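Local coordinates for rhamnose ABC transporter, rhamnose-binding protein (PDB 5BQ3) that probably binds a carbohydrate, most likely rhamnose, as the solute-binding component of an ABC transporter, at residues N39-V44 with W269-L274; L158-N163 with G195-T200; P222-I227 with L248-E253; V263-L268 with P319-A324. All coordinates share one frame; numbering follows the deposited sequence.

Contact 1 of 4, residues N39-V44 with W269-L274; sequences NPFSDV and WDPAQL
Phe41 meets Pro271 and Trp269 at the edge of one lobe of a periplasmic binding protein fold, where the chain crosses back from the other lobe. Helix 40-56 begins here beside helix 271-287. Residues 269 and 270 lead into the latter from strand 266-268.
The Phe41 side chain crosses Pro271 at about a right angle. Pro271 CG sits over the ring face, 3.8 Å from the centroid of the Phe41 ring, in a CH-pi contact. Phe41 CG is anti to the backbone N (chi1 -172°), which carries the ring across to the proline. Trp269 meets the ring differently, rim to rim. Its five-membered ring and the Phe41 ring stand at 86°, and Phe41 CZ lies 3.4 Å from Trp269 NE1. Phe332 meets the Phe41 ring as well, nearly at right angles. An alanine in place of Phe41 would probably open a gap beside Pro271 and leave the Trp269 indole freer to turn.
Val44 packs one turn along the helix. Val44 CG1 touches Pro271 CG at 3.8 Å. Both helix starts are capped weakly, by Asn39 OD1 and Asp270 OD1. Ala272 CA makes a bent CA-H...O contact with Val44 O at 3.5 Å.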
loop_
_atom_site.group_PDB
_atom_site.type_symbol
_atom_site.label_atom_id
_atom_site.label_comp_id
_atom_site.label_asym_id
_atom_site.label_seq_id
_atom_site.Cartn_x
_atom_site.Cartn_y
_atom_site.Cartn_z
ATOM N N ASN A 39 -8.531 -10.006 8.380
ATOM C CA ASN A 39 -8.762 -8.693 7.782
ATOM C C ASN A 39 -8.869 -8.903 6.260
ATOM O O ASN A 39 -7.940 -9.460 5.678
ATOM C CB ASN A 39 -7.668 -7.697 8.161
ATOM C CG ASN A 39 -7.916 -6.308 7.633
ATOM O OD1 ASN A 39 -7.494 -5.957 6.535
ATOM N ND2 ASN A 39 -8.633 -5.495 8.389
ATOM N N PRO A 40 -10.009 -8.534 5.619
ATOM C CA PRO A 40 -10.190 -8.810 4.178
ATOM C C PRO A 40 -9.013 -8.448 3.259
ATOM O O PRO A 40 -8.573 -9.315 2.504
ATOM C CB PRO A 40 -11.419 -7.979 3.820
ATOM C CG PRO A 40 -12.211 -7.961 5.063
ATOM C CD PRO A 40 -11.223 -7.916 6.193
ATOM N N PHE A 41 -8.509 -7.200 3.321
ATOM C CA PHE A 41 -7.411 -6.711 2.480
ATOM C C PHE A 41 -6.092 -7.408 2.836
ATOM O O PHE A 41 -5.325 -7.755 1.934
ATOM C CB PHE A 41 -7.290 -5.184 2.619
ATOM C CG PHE A 41 -6.337 -4.493 1.675
ATOM C CD1 PHE A 41 -4.986 -4.394 1.978
ATOM C CD2 PHE A 41 -6.803 -3.867 0.525
ATOM C CE1 PHE A 41 -4.107 -3.730 1.118
ATOM C CE2 PHE A 41 -5.926 -3.199 -0.331
ATOM C CZ PHE A 41 -4.583 -3.135 -0.030
ATOM N N SER A 42 -5.840 -7.611 4.144
ATOM C CA SER A 42 -4.633 -8.251 4.670
ATOM C C SER A 42 -4.575 -9.745 4.296
ATOM O O SER A 42 -3.483 -10.268 4.075
ATOM C CB SER A 42 -4.568 -8.078 6.182
ATOM O OG SER A 42 -3.252 -8.257 6.675
ATOM N N ASP A 43 -5.745 -10.415 4.199
ATOM C CA ASP A 43 -5.862 -11.833 3.846
ATOM C C ASP A 43 -5.520 -12.094 2.367
ATOM O O ASP A 43 -5.074 -13.197 2.038
ATOM C CB ASP A 43 -7.267 -12.369 4.180
ATOM C CG ASP A 43 -7.525 -12.645 5.660
ATOM O OD1 ASP A 43 -6.632 -12.348 6.490
ATOM O OD2 ASP A 43 -8.621 -13.153 5.988
ATOM N N VAL A 44 -5.713 -11.088 1.489
ATOM C CA VAL A 44 -5.375 -11.154 0.058
ATOM C C VAL A 44 -3.837 -11.156 -0.062
ATOM O O VAL A 44 -3.285 -11.920 -0.852
ATOM C CB VAL A 44 -6.038 -10.005 -0.756
ATOM C CG1 VAL A 44 -5.601 -10.028 -2.219
ATOM C CG2 VAL A 44 -7.557 -10.072 -0.661
ATOM N N TRP A 269 -3.197 -0.619 -5.236
ATOM C CA TRP A 269 -2.193 -1.662 -5.470
ATOM C C TRP A 269 -2.807 -3.029 -5.234
ATOM O O TRP A 269 -3.861 -3.121 -4.606
ATOM C CB TRP A 269 -0.968 -1.460 -4.547
ATOM C CG TRP A 269 -1.331 -1.079 -3.140
ATOM C CD1 TRP A 269 -1.717 -1.918 -2.136
ATOM C CD2 TRP A 269 -1.402 0.249 -2.604
ATOM N NE1 TRP A 269 -2.017 -1.197 -1.005
ATOM C CE2 TRP A 269 -1.829 0.138 -1.263
ATOM C CE3 TRP A 269 -1.139 1.530 -3.126
ATOM C CZ2 TRP A 269 -2.000 1.254 -0.436
ATOM C CZ3 TRP A 269 -1.312 2.636 -2.309
ATOM C CH2 TRP A 269 -1.735 2.493 -0.980
ATOM N N ASP A 270 -2.166 -4.085 -5.743
ATOM C CA ASP A 270 -2.607 -5.461 -5.536
ATOM C C ASP A 270 -1.873 -6.004 -4.297
ATOM O O ASP A 270 -0.656 -6.211 -4.379
ATOM C CB ASP A 270 -2.338 -6.316 -6.795
ATOM C CG ASP A 270 -2.988 -7.694 -6.836
ATOM O OD1 ASP A 270 -3.588 -8.109 -5.815
ATOM O OD2 ASP A 270 -2.889 -8.363 -7.889
ATOM N N PRO A 271 -2.557 -6.198 -3.134
ATOM C CA PRO A 271 -1.844 -6.690 -1.937
ATOM C C PRO A 271 -1.266 -8.104 -2.094
ATOM O O PRO A 271 -0.280 -8.413 -1.429
ATOM C CB PRO A 271 -2.901 -6.637 -0.827
ATOM C CG PRO A 271 -4.196 -6.570 -1.509
ATOM C CD PRO A 271 -3.988 -5.963 -2.853
ATOM N N ALA A 272 -1.844 -8.936 -2.993
ATOM C CA ALA A 272 -1.391 -10.300 -3.294
ATOM C C ALA A 272 0.038 -10.309 -3.860
ATOM O O ALA A 272 0.802 -11.236 -3.571
ATOM C CB ALA A 272 -2.341 -10.960 -4.278
ATOM N N GLN A 273 0.394 -9.277 -4.659
ATOM C CA GLN A 273 1.722 -9.111 -5.258
ATOM C C GLN A 273 2.776 -8.812 -4.184
ATOM O O GLN A 273 3.920 -9.243 -4.321
ATOM C CB GLN A 273 1.710 -7.986 -6.299
ATOM C CG GLN A 273 0.930 -8.302 -7.572
ATOM C CD GLN A 273 1.028 -7.200 -8.601
ATOM O OE1 GLN A 273 0.940 -6.003 -8.299
ATOM N NE2 GLN A 273 1.175 -7.585 -9.856
ATOM N N LEU A 274 2.389 -8.068 -3.127
ATOM C CA LEU A 274 3.262 -7.699 -2.015
ATOM C C LEU A 274 3.701 -8.944 -1.224
ATOM O O LEU A 274 4.890 -9.087 -0.939
ATOM C CB LEU A 274 2.560 -6.677 -1.100
ATOM C CG LEU A 274 3.292 -6.254 0.173
ATOM C CD1 LEU A 274 4.411 -5.276 -0.132
ATOM C CD2 LEU A 274 2.334 -5.649 1.146
#

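Contact 2 of 4, residues L158-N163 with G195-T200; sequences LSATAN and GDDDDT
Ser159 and Ala160 meet Gly195 and Asp196 where two neighbouring parallel strands, 153-159 and 187-194, run out into loops. The two strands are joined by a beta-alpha-beta crossover through helix 165-180, in the four-stranded parallel sheet of one lobe.
The tight side is mainly backbone against backbone. Gly195 N donates to Ser159 O at 2.9 Å, almost straight at 171°. This bond carries the strand pairing one step into the loop. Asp196 N gives a weaker, more bent bond to Ala160 O, also 2.9 Å. The buried Ala160 adds its methyl, and Ala160 CB rests against the Asp197 carboxylate. Asp196 and Asp197 both have left-handed helical backbone angles, and through them the chain turns toward helix 199-212.
The looser side is made of aspartate oxygens, a threonine and water. Thr161 and Asp196 cross at about a right angle, and Thr161 CG2 lies 3.7 Å from Asp196 OD1. Asp197 OD1 is taken by the Thr223 hydroxyl. This hydrogen bond ties the loop to the start of helix 224-236.
Two waters complete the wetter side. One donates to Asp196 OD1 and accepts from Ala162 N. The other joins Thr161 to Asp197. Thr161 OG1 sits between the backbone N and the carbonyl carbon (chi1 49°), within reach of that second water. The water is 2.7 Å from Thr161 OG1 and donates to Asp197 OD2 at the same distance.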
loop_
_atom_site.group_PDB
_atom_site.type_symbol
_atom_site.label_atom_id
_atom_site.label_comp_id
_atom_site.label_asym_id
_atom_site.label_seq_id
_atom_site.Cartn_x
_atom_site.Cartn_y
_atom_site.Cartn_z
ATOM N N LEU A 158 -8.855 16.360 -0.679
ATOM C CA LEU A 158 -9.578 15.875 0.495
ATOM C C LEU A 158 -8.747 14.743 1.096
ATOM O O LEU A 158 -8.860 13.584 0.682
ATOM C CB LEU A 158 -11.016 15.428 0.146
ATOM C CG LEU A 158 -11.981 15.268 1.339
ATOM C CD1 LEU A 158 -13.326 15.847 1.029
ATOM C CD2 LEU A 158 -12.134 13.816 1.738
ATOM N N SER A 159 -7.867 15.103 2.040
ATOM C CA SER A 159 -6.938 14.186 2.696
ATOM C C SER A 159 -7.542 13.540 3.961
ATOM O O SER A 159 -8.717 13.759 4.272
ATOM C CB SER A 159 -5.660 14.937 3.050
ATOM O OG SER A 159 -4.620 14.040 3.395
ATOM N N ALA A 160 -6.732 12.730 4.678
ATOM C CA ALA A 160 -7.100 12.058 5.927
ATOM C C ALA A 160 -6.970 13.062 7.091
ATOM O O ALA A 160 -7.606 14.112 7.032
ATOM C CB ALA A 160 -6.208 10.844 6.135
ATOM N N THR A 161 -6.163 12.767 8.134
ATOM C CA THR A 161 -5.924 13.717 9.229
ATOM C C THR A 161 -4.894 14.744 8.759
ATOM O O THR A 161 -4.141 14.477 7.818
ATOM C CB THR A 161 -5.459 13.021 10.520
ATOM O OG1 THR A 161 -4.395 12.116 10.229
ATOM C CG2 THR A 161 -6.577 12.312 11.249
ATOM N N ALA A 162 -4.850 15.910 9.420
ATOM C CA ALA A 162 -3.913 16.986 9.102
ATOM C C ALA A 162 -2.443 16.578 9.322
ATOM O O ALA A 162 -1.565 17.062 8.606
ATOM C CB ALA A 162 -4.237 18.211 9.937
ATOM N N ASN A 163 -2.191 15.686 10.290
ATOM C CA ASN A 163 -0.862 15.195 10.678
ATOM C C ASN A 163 -0.515 13.814 10.062
ATOM O O ASN A 163 0.506 13.231 10.441
ATOM C CB ASN A 163 -0.748 15.133 12.214
ATOM C CG ASN A 163 -2.048 14.817 12.930
ATOM O OD1 ASN A 163 -2.539 13.679 12.910
ATOM N ND2 ASN A 163 -2.622 15.814 13.592
ATOM N N GLY A 195 -10.572 15.080 6.064
ATOM C CA GLY A 195 -11.686 14.220 6.450
ATOM C C GLY A 195 -11.425 13.360 7.672
ATOM O O GLY A 195 -12.331 12.668 8.144
ATOM N N ASP A 196 -10.170 13.388 8.178
ATOM C CA ASP A 196 -9.664 12.687 9.364
ATOM C C ASP A 196 -9.916 11.156 9.337
ATOM O O ASP A 196 -10.056 10.548 10.401
ATOM C CB ASP A 196 -10.245 13.314 10.654
ATOM C CG ASP A 196 -9.907 14.783 10.857
ATOM O OD1 ASP A 196 -8.770 15.188 10.514
ATOM O OD2 ASP A 196 -10.763 15.519 11.389
ATOM N N ASP A 197 -9.918 10.538 8.126
ATOM C CA ASP A 197 -10.162 9.102 7.870
ATOM C C ASP A 197 -11.513 8.640 8.470
ATOM O O ASP A 197 -11.665 7.480 8.872
ATOM C CB ASP A 197 -9.000 8.217 8.377
ATOM C CG ASP A 197 -7.900 7.941 7.368
ATOM O OD1 ASP A 197 -8.224 7.697 6.181
ATOM O OD2 ASP A 197 -6.718 7.911 7.775
ATOM N N ASP A 198 -12.495 9.562 8.505
ATOM C CA ASP A 198 -13.843 9.340 9.012
ATOM C C ASP A 198 -14.840 9.639 7.899
ATOM O O ASP A 198 -14.769 10.705 7.288
ATOM C CB ASP A 198 -14.099 10.215 10.250
ATOM C CG ASP A 198 -15.443 9.983 10.907
ATOM O OD1 ASP A 198 -15.600 8.945 11.590
ATOM O OD2 ASP A 198 -16.337 10.846 10.750
ATOM N N ASP A 199 -15.756 8.691 7.630
ATOM C CA ASP A 199 -16.767 8.780 6.576
ATOM C C ASP A 199 -17.710 9.984 6.748
ATOM O O ASP A 199 -17.996 10.663 5.762
ATOM C CB ASP A 199 -17.581 7.480 6.505
ATOM C CG ASP A 199 -18.576 7.446 5.364
ATOM O OD1 ASP A 199 -18.158 7.164 4.218
ATOM O OD2 ASP A 199 -19.768 7.714 5.612
ATOM N N THR A 200 -18.195 10.238 7.982
ATOM C CA THR A 200 -19.123 11.338 8.267
ATOM C C THR A 200 -18.427 12.697 8.081
ATOM O O THR A 200 -19.022 13.599 7.488
ATOM C CB THR A 200 -19.738 11.194 9.672
ATOM O OG1 THR A 200 -20.040 9.819 9.922
ATOM C CG2 THR A 200 -20.998 12.024 9.846
HETATM O O HOH W 1 -5.267 9.740 9.186
HETATM O O HOH W 2 -6.710 16.577 11.653
#

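Contact 3 of 4, residues P222-I227 with L248-E253; sequences PTTVGI and LGLPNE
Leu248, Thr224 and Ile227 carry this contact, and Leu248 has the largest area buried by it. The segments follow strands 218-221 and 244-247, parallel neighbours linked by a beta-alpha-beta crossover through helix 224-236.
Leu248 uses both its side chain and its carbonyl. Its CD1 branch lies against the Pro222 backbone, with Leu248 CD1 3.9 Å from Pro222 CA. Met141 and Trp170 touch both residues from helices 134-149 and 165-180. The carbonyl faces the first turn of helix 224-236. There Thr224 CA makes a CA-H...O contact with Leu248 O at 3.4 Å.
Thr224 presents its methyl to the loop. Thr224 CG2 is anti to the carbonyl carbon, and it packs 3.8 Å from Gly249 CA and 3.9 Å from Leu250 CG. Its hydroxyl, on the other branch, meets a water.
Ile227 comes in from one turn further along the helix. Its CG2 branch reaches Leu248 O, and Ile227 CG2 is 3.7 Å from Gly249 CA.
Two waters bridge the outer side. One donates to Thr224 O at 2.7 Å and to Glu253 OE1, and it accepts from Leu250 N. The second links Thr224 OG1 with Glu253 OE1 and donates to the carboxylate. The direct contacts are therefore mainly apolar or CH to carbonyl, while the polar link between the two segments runs through water. Glu253 OE1, gripped by both waters, is likely to be held in place by them.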
loop_
_atom_site.group_PDB
_atom_site.type_symbol
_atom_site.label_atom_id
_atom_site.label_comp_id
_atom_site.label_asym_id
_atom_site.label_seq_id
_atom_site.Cartn_x
_atom_site.Cartn_y
_atom_site.Cartn_z
ATOM N N PRO A 222 -6.481 11.214 -1.420
ATOM C CA PRO A 222 -5.477 10.167 -1.162
ATOM C C PRO A 222 -5.791 9.357 0.111
ATOM O O PRO A 222 -4.912 9.123 0.945
ATOM C CB PRO A 222 -4.176 10.965 -1.050
ATOM C CG PRO A 222 -4.598 12.298 -0.522
ATOM C CD PRO A 222 -6.007 12.542 -0.966
ATOM N N THR A 223 -7.056 8.908 0.239
ATOM C CA THR A 223 -7.593 8.144 1.373
ATOM C C THR A 223 -8.794 7.311 0.895
ATOM O O THR A 223 -9.683 7.841 0.224
ATOM C CB THR A 223 -7.948 9.084 2.567
ATOM O OG1 THR A 223 -8.758 8.390 3.521
ATOM C CG2 THR A 223 -8.644 10.373 2.138
ATOM N N THR A 224 -8.814 6.011 1.239
ATOM C CA THR A 224 -9.887 5.081 0.862
ATOM C C THR A 224 -11.220 5.456 1.532
ATOM O O THR A 224 -12.283 5.213 0.956
ATOM C CB THR A 224 -9.505 3.630 1.188
ATOM O OG1 THR A 224 -9.264 3.499 2.588
ATOM C CG2 THR A 224 -8.293 3.147 0.392
ATOM N N VAL A 225 -11.156 6.053 2.736
ATOM C CA VAL A 225 -12.327 6.486 3.506
ATOM C C VAL A 225 -12.874 7.785 2.892
ATOM O O VAL A 225 -14.089 7.919 2.719
ATOM C CB VAL A 225 -12.015 6.650 5.022
ATOM C CG1 VAL A 225 -13.278 6.970 5.818
ATOM C CG2 VAL A 225 -11.328 5.409 5.590
ATOM N N GLY A 226 -11.969 8.711 2.572
ATOM C CA GLY A 226 -12.288 10.008 1.988
ATOM C C GLY A 226 -12.896 9.942 0.604
ATOM O O GLY A 226 -13.881 10.634 0.344
ATOM N N ILE A 227 -12.326 9.103 -0.287
ATOM C CA ILE A 227 -12.787 8.921 -1.671
ATOM C C ILE A 227 -14.190 8.274 -1.708
ATOM O O ILE A 227 -14.979 8.609 -2.589
ATOM C CB ILE A 227 -11.744 8.138 -2.532
ATOM C CG1 ILE A 227 -11.960 8.381 -4.045
ATOM C CG2 ILE A 227 -11.682 6.645 -2.180
ATOM C CD1 ILE A 227 -10.799 7.997 -4.958
ATOM N N LEU A 248 -6.979 7.546 -4.091
ATOM C CA LEU A 248 -6.672 6.179 -3.677
ATOM C C LEU A 248 -7.891 5.552 -3.019
ATOM O O LEU A 248 -8.360 6.065 -2.010
ATOM C CB LEU A 248 -5.449 6.147 -2.739
ATOM C CG LEU A 248 -4.184 6.859 -3.230
ATOM C CD1 LEU A 248 -3.266 7.147 -2.090
ATOM C CD2 LEU A 248 -3.453 6.051 -4.289
ATOM N N GLY A 249 -8.400 4.470 -3.610
ATOM C CA GLY A 249 -9.587 3.775 -3.115
ATOM C C GLY A 249 -9.567 2.259 -3.176
ATOM O O GLY A 249 -8.618 1.663 -3.690
ATOM N N LEU A 250 -10.646 1.633 -2.657
ATOM C CA LEU A 250 -10.836 0.182 -2.610
ATOM C C LEU A 250 -11.820 -0.289 -3.692
ATOM O O LEU A 250 -12.929 0.239 -3.753
ATOM C CB LEU A 250 -11.330 -0.264 -1.220
ATOM C CG LEU A 250 -10.354 -0.114 -0.046
ATOM C CD1 LEU A 250 -11.058 -0.362 1.271
ATOM C CD2 LEU A 250 -9.148 -1.047 -0.186
ATOM N N PRO A 251 -11.456 -1.301 -4.523
ATOM C CA PRO A 251 -12.363 -1.746 -5.600
ATOM C C PRO A 251 -13.795 -2.091 -5.167
ATOM O O PRO A 251 -14.726 -1.727 -5.883
ATOM C CB PRO A 251 -11.661 -2.985 -6.158
ATOM C CG PRO A 251 -10.227 -2.740 -5.908
ATOM C CD PRO A 251 -10.161 -2.009 -4.595
ATOM N N ASN A 252 -13.975 -2.764 -4.011
ATOM C CA ASN A 252 -15.284 -3.186 -3.490
ATOM C C ASN A 252 -16.203 -2.012 -3.149
ATOM O O ASN A 252 -17.393 -2.064 -3.466
ATOM C CB ASN A 252 -15.112 -4.080 -2.259
ATOM C CG ASN A 252 -14.555 -5.451 -2.560
ATOM O OD1 ASN A 252 -13.689 -5.630 -3.424
ATOM N ND2 ASN A 252 -15.027 -6.451 -1.837
ATOM N N GLU A 253 -15.657 -0.968 -2.505
ATOM C CA GLU A 253 -16.392 0.233 -2.104
ATOM C C GLU A 253 -16.703 1.136 -3.303
ATOM O O GLU A 253 -17.764 1.759 -3.351
ATOM C CB GLU A 253 -15.579 1.028 -1.069
ATOM C CG GLU A 253 -15.413 0.339 0.277
ATOM C CD GLU A 253 -14.550 1.050 1.306
ATOM O OE1 GLU A 253 -13.811 1.992 0.936
ATOM O OE2 GLU A 253 -14.593 0.638 2.488
HETATM O O HOH W 3 -12.346 3.519 -1.153
HETATM O O HOH W 4 -12.031 2.687 3.328
#

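Contact 4 of 4, residues V263-L268 with P319-A324; sequences VKEFAL and PVRFNA
Phe266 and Phe322 form the apolar centre of a two-stranded antiparallel sheet. Their ring planes are nearly parallel, 20° apart, but slid so far that they barely overlap. The closer contact is CH-pi: Phe322 CB lies over the Phe266 ring face, 3.9 Å from its centroid. Leu268 CB packs 3.6 Å from Phe322 CE1, on the same side of the sheet.
The backbone holds this register. Phe266 and Phe322 are a hydrogen-bonded pair, with Phe322 N to Phe266 O at 2.8 Å. Leu268 and Val320 form another. Between them, Ala267 and Arg321 are a non-hydrogen-bonded pair facing the other way.
At the polar edge, Asn323 ND2 donates to the anti lone pair of Glu265 OE2 at 3.0 Å, with the acceptor in its amide plane. Glu265 OE1 makes a long salt bridge, 3.8 Å, to Arg321 NH1. An alanine in place of Glu265 would probably leave the Asn323 amide without this acceptor and Arg321 with one carboxylate fewer beside it.
Helix 251-260 packs on Phe266 through Met254 and Val258. Helix 134-149 touches Glu265, Ala267 and Pro319. Ala267 also bonds through its backbone to Gly247 and Gly249, which ties strand 266-268 to the end of strand 244-247.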
loop_
_atom_site.group_PDB
_atom_site.type_symbol
_atom_site.label_atom_id
_atom_site.label_comp_id
_atom_site.label_asym_id
_atom_site.label_seq_id
_atom_site.Cartn_x
_atom_site.Cartn_y
_atom_site.Cartn_z
ATOM N N VAL A 263 -17.132 8.056 -10.584
ATOM C CA VAL A 263 -15.682 7.864 -10.612
ATOM C C VAL A 263 -15.314 7.215 -11.957
ATOM O O VAL A 263 -15.957 6.247 -12.362
ATOM C CB VAL A 263 -15.192 7.023 -9.393
ATOM C CG1 VAL A 263 -13.677 6.832 -9.416
ATOM C CG2 VAL A 263 -15.632 7.653 -8.074
ATOM N N LYS A 264 -14.310 7.763 -12.657
ATOM C CA LYS A 264 -13.846 7.220 -13.937
ATOM C C LYS A 264 -12.613 6.339 -13.715
ATOM O O LYS A 264 -12.573 5.209 -14.217
ATOM C CB LYS A 264 -13.557 8.338 -14.953
ATOM C CG LYS A 264 -14.825 8.956 -15.536
ATOM C CD LYS A 264 -14.532 9.924 -16.670
ATOM C CE LYS A 264 -15.803 10.451 -17.294
ATOM N NZ LYS A 264 -15.524 11.357 -18.440
ATOM N N GLU A 265 -11.628 6.840 -12.933
ATOM C CA GLU A 265 -10.395 6.120 -12.615
ATOM C C GLU A 265 -9.788 6.588 -11.289
ATOM O O GLU A 265 -9.689 7.786 -11.023
ATOM C CB GLU A 265 -9.359 6.269 -13.748
ATOM C CG GLU A 265 -8.229 5.252 -13.689
ATOM C CD GLU A 265 -7.212 5.337 -14.811
ATOM O OE1 GLU A 265 -6.565 6.398 -14.957
ATOM O OE2 GLU A 265 -7.045 4.324 -15.527
ATOM N N PHE A 266 -9.375 5.617 -10.472
ATOM C CA PHE A 266 -8.678 5.800 -9.204
ATOM C C PHE A 266 -7.504 4.814 -9.180
ATOM O O PHE A 266 -7.362 4.020 -10.108
ATOM C CB PHE A 266 -9.624 5.628 -7.989
ATOM C CG PHE A 266 -10.151 4.230 -7.763
ATOM C CD1 PHE A 266 -11.313 3.798 -8.391
ATOM C CD2 PHE A 266 -9.499 3.354 -6.903
ATOM C CE1 PHE A 266 -11.793 2.502 -8.191
ATOM C CE2 PHE A 266 -9.976 2.055 -6.709
ATOM C CZ PHE A 266 -11.127 1.643 -7.342
ATOM N N ALA A 267 -6.659 4.872 -8.150
ATOM C CA ALA A 267 -5.516 3.979 -8.040
ATOM C C ALA A 267 -5.370 3.417 -6.631
ATOM O O ALA A 267 -5.957 3.938 -5.685
ATOM C CB ALA A 267 -4.240 4.706 -8.444
ATOM N N LEU A 268 -4.601 2.324 -6.517
ATOM C CA LEU A 268 -4.223 1.636 -5.285
ATOM C C LEU A 268 -3.096 0.656 -5.645
ATOM O O LEU A 268 -2.133 1.074 -6.289
ATOM C CB LEU A 268 -5.423 0.954 -4.575
ATOM C CG LEU A 268 -5.262 0.655 -3.074
ATOM C CD1 LEU A 268 -5.438 1.901 -2.218
ATOM C CD2 LEU A 268 -6.226 -0.406 -2.638
ATOM N N PRO A 319 1.769 2.106 -8.846
ATOM C CA PRO A 319 0.380 1.888 -8.393
ATOM C C PRO A 319 -0.536 1.349 -9.497
ATOM O O PRO A 319 -0.395 1.726 -10.666
ATOM C CB PRO A 319 -0.071 3.280 -7.931
ATOM C CG PRO A 319 1.180 4.014 -7.636
ATOM C CD PRO A 319 2.191 3.503 -8.615
ATOM N N VAL A 320 -1.442 0.431 -9.121
ATOM C CA VAL A 320 -2.404 -0.195 -10.034
ATOM C C VAL A 320 -3.578 0.771 -10.237
ATOM O O VAL A 320 -4.189 1.214 -9.263
ATOM C CB VAL A 320 -2.873 -1.597 -9.532
ATOM C CG1 VAL A 320 -3.963 -2.178 -10.427
ATOM C CG2 VAL A 320 -1.701 -2.569 -9.426
ATOM N N ARG A 321 -3.871 1.106 -11.501
ATOM C CA ARG A 321 -4.978 1.994 -11.858
ATOM C C ARG A 321 -6.234 1.165 -12.094
ATOM O O ARG A 321 -6.200 0.194 -12.854
ATOM C CB ARG A 321 -4.641 2.846 -13.094
ATOM C CG ARG A 321 -3.618 3.934 -12.840
ATOM C CD ARG A 321 -3.526 4.864 -14.019
ATOM N NE ARG A 321 -2.240 5.550 -14.046
ATOM C CZ ARG A 321 -1.944 6.560 -14.856
ATOM N NH1 ARG A 321 -2.851 7.022 -15.711
ATOM N NH2 ARG A 321 -0.744 7.120 -14.815
ATOM N N PHE A 322 -7.336 1.539 -11.425
ATOM C CA PHE A 322 -8.612 0.836 -11.527
ATOM C C PHE A 322 -9.654 1.688 -12.236
ATOM O O PHE A 322 -9.880 2.843 -11.870
ATOM C CB PHE A 322 -9.133 0.416 -10.141
ATOM C CG PHE A 322 -8.188 -0.429 -9.317
ATOM C CD1 PHE A 322 -7.259 0.159 -8.469
ATOM C CD2 PHE A 322 -8.250 -1.817 -9.366
ATOM C CE1 PHE A 322 -6.394 -0.624 -7.701
ATOM C CE2 PHE A 322 -7.377 -2.597 -8.603
ATOM C CZ PHE A 322 -6.452 -1.997 -7.780
ATOM N N ASN A 323 -10.286 1.098 -13.252
ATOM C CA ASN A 323 -11.352 1.685 -14.065
ATOM C C ASN A 323 -12.431 0.617 -14.287
ATOM O O ASN A 323 -12.306 -0.487 -13.753
ATOM C CB ASN A 323 -10.803 2.240 -15.391
ATOM C CG ASN A 323 -9.802 1.347 -16.081
ATOM O OD1 ASN A 323 -10.109 0.228 -16.508
ATOM N ND2 ASN A 323 -8.578 1.828 -16.201
ATOM N N ALA A 324 -13.477 0.936 -15.072
ATOM C CA ALA A 324 -14.609 0.048 -15.339
ATOM C C ALA A 324 -14.249 -1.238 -16.114
ATOM O O ALA A 324 -15.084 -2.141 -16.202
ATOM C CB ALA A 324 -15.675 0.816 -16.085
#

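Contact 3 is the most buried of the four. Contact 1 lies at the surface, and contacts 2 and 4 are partly buried. Contacts 2 and 3 both follow strand ends of the same parallel sheet, and a side-chain bond joins them. A probable backbone bond links contact 3 to contact 4. Strand 266-268 of contact 4 leads straight into 269-274 of contact 1, and Phe41 packs on both Leu268 and Leu250. The chemistry differs with place. Contact 1 is aromatic and apolar. Contact 2 pairs loop backbones, and contact 3 bridges its segments by water. Contact 4 alone has regular strand pairing and a salt bridge.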